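Local coordinates for protein 6-phosphogluconate dehydrogenase (Pseudomonas syringae, PDB 5U5G) that probably reduces 2-oxopropylphosphonate to 2-hydroxypropylphosphonate with NADPH, a late step in making the antibiotic fosfomycin, at residues A[189-194]-A[220-225]; A[193-198]-A[202-207]. All coordinates share one frame; numbering follows the deposited sequence.

Contact 1: residues A[189-194]-A[220-225]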
# COMPACT_ATOMS: atom_id res chain seq x y z
N GLU A 189 2.01 -12.89 -1.37
CA GLU A 189 1.53 -13.76 -2.44
C GLU A 189 2.08 -13.33 -3.79
O GLU A 189 2.47 -14.16 -4.61
CB GLU A 189 0.00 -13.78 -2.46
CG GLU A 189 -0.59 -14.60 -1.34
CD GLU A 189 -2.09 -14.76 -1.47
OE1 GLU A 189 -2.61 -14.61 -2.60
OE2 GLU A 189 -2.75 -15.04 -0.45
N VAL A 190 2.14 -12.02 -4.03
CA VAL A 190 2.59 -11.53 -5.33
C VAL A 190 4.09 -11.76 -5.50
O VAL A 190 4.55 -12.22 -6.55
CB VAL A 190 2.19 -10.05 -5.47
CG1 VAL A 190 3.03 -9.35 -6.50
CG2 VAL A 190 0.70 -9.99 -5.84
N ILE A 191 4.88 -11.49 -4.46
CA ILE A 191 6.31 -11.77 -4.51
C ILE A 191 6.55 -13.25 -4.72
O ILE A 191 7.40 -13.65 -5.53
CB ILE A 191 7.01 -11.27 -3.23
CG1 ILE A 191 6.93 -9.74 -3.14
CG2 ILE A 191 8.46 -11.74 -3.21
CD1 ILE A 191 7.28 -9.20 -1.78
N SER A 192 5.80 -14.10 -4.02
CA SER A 192 6.01 -15.54 -4.12
C SER A 192 5.72 -16.04 -5.53
O SER A 192 6.50 -16.83 -6.09
CB SER A 192 5.13 -16.28 -3.11
OG SER A 192 5.49 -15.91 -1.80
N GLN A 193 4.60 -15.61 -6.11
CA GLN A 193 4.27 -15.98 -7.48
C GLN A 193 5.36 -15.52 -8.43
O GLN A 193 5.77 -16.27 -9.33
CB GLN A 193 2.92 -15.38 -7.87
CG GLN A 193 1.77 -16.02 -7.13
CD GLN A 193 0.43 -15.38 -7.44
OE1 GLN A 193 -0.07 -15.48 -8.56
NE2 GLN A 193 -0.16 -14.74 -6.43
N GLY A 194 5.86 -14.29 -8.25
CA GLY A 194 6.92 -13.80 -9.10
C GLY A 194 8.16 -14.68 -9.08
O GLY A 194 8.74 -14.97 -10.13
N VAL A 220 7.74 -3.67 3.51
CA VAL A 220 8.09 -4.62 4.57
C VAL A 220 8.36 -5.99 3.97
O VAL A 220 9.37 -6.63 4.27
CB VAL A 220 6.99 -4.68 5.63
CG1 VAL A 220 7.27 -5.81 6.61
CG2 VAL A 220 6.89 -3.35 6.37
N ALA A 221 7.46 -6.46 3.10
CA ALA A 221 7.58 -7.80 2.54
C ALA A 221 8.81 -7.92 1.65
O ALA A 221 9.52 -8.94 1.68
CB ALA A 221 6.32 -8.15 1.77
N LEU A 222 9.09 -6.87 0.86
CA LEU A 222 10.29 -6.85 0.02
C LEU A 222 11.56 -6.79 0.86
O LEU A 222 12.53 -7.49 0.56
CB LEU A 222 10.26 -5.65 -0.92
CG LEU A 222 9.23 -5.68 -2.05
CD1 LEU A 222 9.11 -4.26 -2.58
CD2 LEU A 222 9.70 -6.63 -3.12
N GLY A 223 11.58 -5.94 1.88
CA GLY A 223 12.72 -5.91 2.77
C GLY A 223 13.00 -7.26 3.39
O GLY A 223 14.15 -7.68 3.54
N TYR A 224 11.92 -7.99 3.75
CA TYR A 224 12.06 -9.32 4.31
C TYR A 224 12.65 -10.29 3.30
O TYR A 224 13.54 -11.09 3.63
CB TYR A 224 10.70 -9.84 4.78
CG TYR A 224 10.74 -11.13 5.60
CD1 TYR A 224 11.07 -11.11 6.95
CD2 TYR A 224 10.42 -12.35 5.02
CE1 TYR A 224 11.10 -12.30 7.72
CE2 TYR A 224 10.43 -13.54 5.77
CZ TYR A 224 10.78 -13.50 7.12
OH TYR A 224 10.80 -14.66 7.86
N ALA A 225 12.16 -10.25 2.06
CA ALA A 225 12.67 -11.17 1.05
C ALA A 225 14.08 -10.79 0.62
O ALA A 225 14.94 -11.67 0.45
CB ALA A 225 11.72 -11.20 -0.15
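The carbonyl O of Glu-189, on the helix that carries Ile-191 against Ala-221 and Leu-222, is held twice by Gln-193: by its backbone N at 3.0 Å and, weakly, by its NE2 at 3.3 Å, where the N-H...O angle is a bent 139°. Across the contact everything is apolar. Two helices of the all-helical part of a 3-hydroxyisobutyrate dehydrogenase-like fold meet here, helix 168-196 and helix 216-226, with segment axes 10.7 Å apart and inclined at 42°. At that spacing Ile-191 spans the gap toward two alanines, with the larger Leu-222 beside its end. The CG1 of Ile-191 lies beside the backbone N (chi1 -65°) and the chain then runs out extended, which carries CD1 across the gap to Ala-221 CB at 3.8 Å. The same methyl meets Leu-222 CD2, also at 3.8 Å. Although the CB of Leu-222 does not point at the other helix, its CG, placed beside the backbone N, brings CD2 against CD1, the two side chains crossing at a slant. Alanine suits both Ala-221 and Ala-225, one helical turn apart, since a short methyl leaves room for the two ends of the branched isoleucine.

Neighbouring helices close the surroundings: Phe-283 of helix 282-287 packs on Ile-191, while Leu-201 of helix 201-210 touches both Ile-191 and Ala-225. Glu-189 and Gln-193, on another side of helix 168-196, reach the second subunit. Glu-189 OE1 and Gln-193 NE2 both bond Ser-259 OG of that subunit, and Glu-189 OE2 is shared between its Phe-258 N and Tyr-282 OH of the same chain as Glu-189. The other branch of Ile-191 makes the looser touch, CG2 standing 4.5 Å from the CB of Ala-225.

Contact 2: residues A[193-198]-A[202-207]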
# COMPACT_ATOMS: atom_id res chain seq x y z
N GLN A 193 4.60 -15.61 -6.11
CA GLN A 193 4.27 -15.98 -7.48
C GLN A 193 5.36 -15.52 -8.43
O GLN A 193 5.77 -16.27 -9.33
CB GLN A 193 2.92 -15.38 -7.87
CG GLN A 193 1.77 -16.02 -7.13
CD GLN A 193 0.43 -15.38 -7.44
OE1 GLN A 193 -0.07 -15.48 -8.56
NE2 GLN A 193 -0.16 -14.74 -6.43
N GLY A 194 5.86 -14.29 -8.25
CA GLY A 194 6.92 -13.80 -9.10
C GLY A 194 8.16 -14.68 -9.08
O GLY A 194 8.74 -14.97 -10.13
N LEU A 195 8.57 -15.12 -7.88
CA LEU A 195 9.70 -16.04 -7.76
C LEU A 195 9.43 -17.35 -8.48
O LEU A 195 10.29 -17.87 -9.20
CB LEU A 195 10.01 -16.29 -6.28
CG LEU A 195 10.54 -15.05 -5.56
CD1 LEU A 195 10.76 -15.26 -4.04
CD2 LEU A 195 11.83 -14.60 -6.22
N SER A 196 8.23 -17.91 -8.30
CA SER A 196 7.87 -19.15 -8.98
C SER A 196 7.85 -18.97 -10.48
O SER A 196 8.12 -19.92 -11.22
CB SER A 196 6.51 -19.66 -8.50
OG SER A 196 6.56 -20.01 -7.13
N GLN A 197 7.53 -17.76 -10.94
CA GLN A 197 7.44 -17.45 -12.36
C GLN A 197 8.78 -17.08 -12.98
O GLN A 197 8.81 -16.72 -14.17
CB GLN A 197 6.46 -16.30 -12.59
CG GLN A 197 5.02 -16.68 -12.38
CD GLN A 197 4.07 -15.50 -12.52
OE1 GLN A 197 4.37 -14.51 -13.20
NE2 GLN A 197 2.91 -15.60 -11.89
N GLY A 198 9.87 -17.16 -12.23
CA GLY A 198 11.18 -16.85 -12.77
C GLY A 198 11.66 -15.44 -12.55
O GLY A 198 12.78 -15.12 -12.94
N LYS A 202 15.21 -8.33 -7.50
CA LYS A 202 15.59 -6.95 -7.76
C LYS A 202 14.59 -6.27 -8.70
O LYS A 202 14.21 -5.12 -8.48
CB LYS A 202 17.01 -6.90 -8.33
CG LYS A 202 17.31 -5.65 -9.14
CD LYS A 202 17.93 -4.56 -8.30
CE LYS A 202 18.89 -3.74 -9.16
NZ LYS A 202 18.18 -3.07 -10.29
N SER A 203 14.16 -6.97 -9.75
CA SER A 203 13.19 -6.38 -10.66
C SER A 203 11.83 -6.21 -9.98
O SER A 203 11.13 -5.22 -10.21
CB SER A 203 13.06 -7.24 -11.91
OG SER A 203 14.28 -7.27 -12.62
N MET A 204 11.44 -7.19 -9.16
CA MET A 204 10.18 -7.06 -8.44
C MET A 204 10.23 -5.88 -7.48
O MET A 204 9.28 -5.10 -7.39
CB MET A 204 9.87 -8.36 -7.70
CG MET A 204 9.20 -9.38 -8.61
SD MET A 204 8.58 -10.85 -7.77
CE MET A 204 10.12 -11.70 -7.39
N ALA A 205 11.36 -5.71 -6.79
CA ALA A 205 11.51 -4.57 -5.89
C ALA A 205 11.44 -3.26 -6.66
O ALA A 205 10.83 -2.29 -6.19
CB ALA A 205 12.82 -4.68 -5.12
N ASP A 206 12.09 -3.21 -7.83
CA ASP A 206 12.06 -2.00 -8.65
C ASP A 206 10.63 -1.63 -9.02
O ASP A 206 10.23 -0.46 -8.92
CB ASP A 206 12.89 -2.21 -9.93
CG ASP A 206 14.38 -2.02 -9.70
OD1 ASP A 206 14.76 -1.36 -8.70
OD2 ASP A 206 15.17 -2.52 -10.53
N VAL A 207 9.85 -2.61 -9.46
CA VAL A 207 8.50 -2.35 -9.95
C VAL A 207 7.53 -2.12 -8.79
O VAL A 207 6.69 -1.21 -8.83
CB VAL A 207 8.04 -3.51 -10.87
CG1 VAL A 207 6.56 -3.38 -11.25
CG2 VAL A 207 8.93 -3.56 -12.13
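Met-204 meets the end of helix 168-196 with two successive atoms, its SD over the backbone of Gly-194 and its CE against Leu-195. The segments belong to two consecutive helices joined by a short loop, and the first helix finishes in a Schellman motif at Gly-198. SD lies 3.6 Å from Gly-194 CA. Glycine suits this place because it has no side chain: its bare CA faces helix 202-207, and the sulfur settles directly on the main chain. Beyond the sulfur the methionine bends (chi3 -72°), turning CE along the helix surface, where it reaches Leu-195 CD2 at 3.6 Å and stands 3.8 Å from the backbone N of Leu-195. The two side chains meet at about a right angle. A flexible, unbranched methionine can follow such a bent course, whereas Leu-195 meets CE with CD2 and CG, its CB pointing along the contact rather than into it. Leu-195 itself is largely open to solvent, whereas Met-204 is buried.

Farther out, the connection is shaped by the backbone. Gln-197 N donates to Gln-193 O at 2.8 Å, and Gly-198 N turns back to Leu-195 O at 3.1 Å. The positive phi of Gly-198 (95°), which glycine adopts without strain, lets the chain leave the helix and start the next one almost at once. At the beginning of helix 201-210, Ser-203 OG hydrogen-bonds Asp-200 OD2. The second subunit borders the turn too, with its Leu-175 against Gln-197 and its Ile-138 against Val-207. On the outer face of helix 201-210, Lys-202 and Asp-206 lie one turn apart and form a salt bridge, in which Lys-202 NZ approaches the syn lone pair of Asp-206 OD2 at 3.1 Å.

How the contacts relate
Both contacts lie in the helical C-terminal part of the chain, with centres about 8 Å apart, and start from the last turns of helix 168-196, where they share Gln-193 and Gly-194. Along the chain that helix comes first, then helix 201-210 of contact 2, then helix 216-226 of contact 1. The long helix is thus packed by its immediate successor and by the helix after that. The contacts also touch directly: Ile-191 O is 3.8 Å from Met-204 SD, and Leu-222 CD2 packs on Ala-205 CA. Together they form a continuous three-helix cluster. Since both also meet the second subunit, this end of helix 168-196 links the helical packing of one chain to the dimer interface.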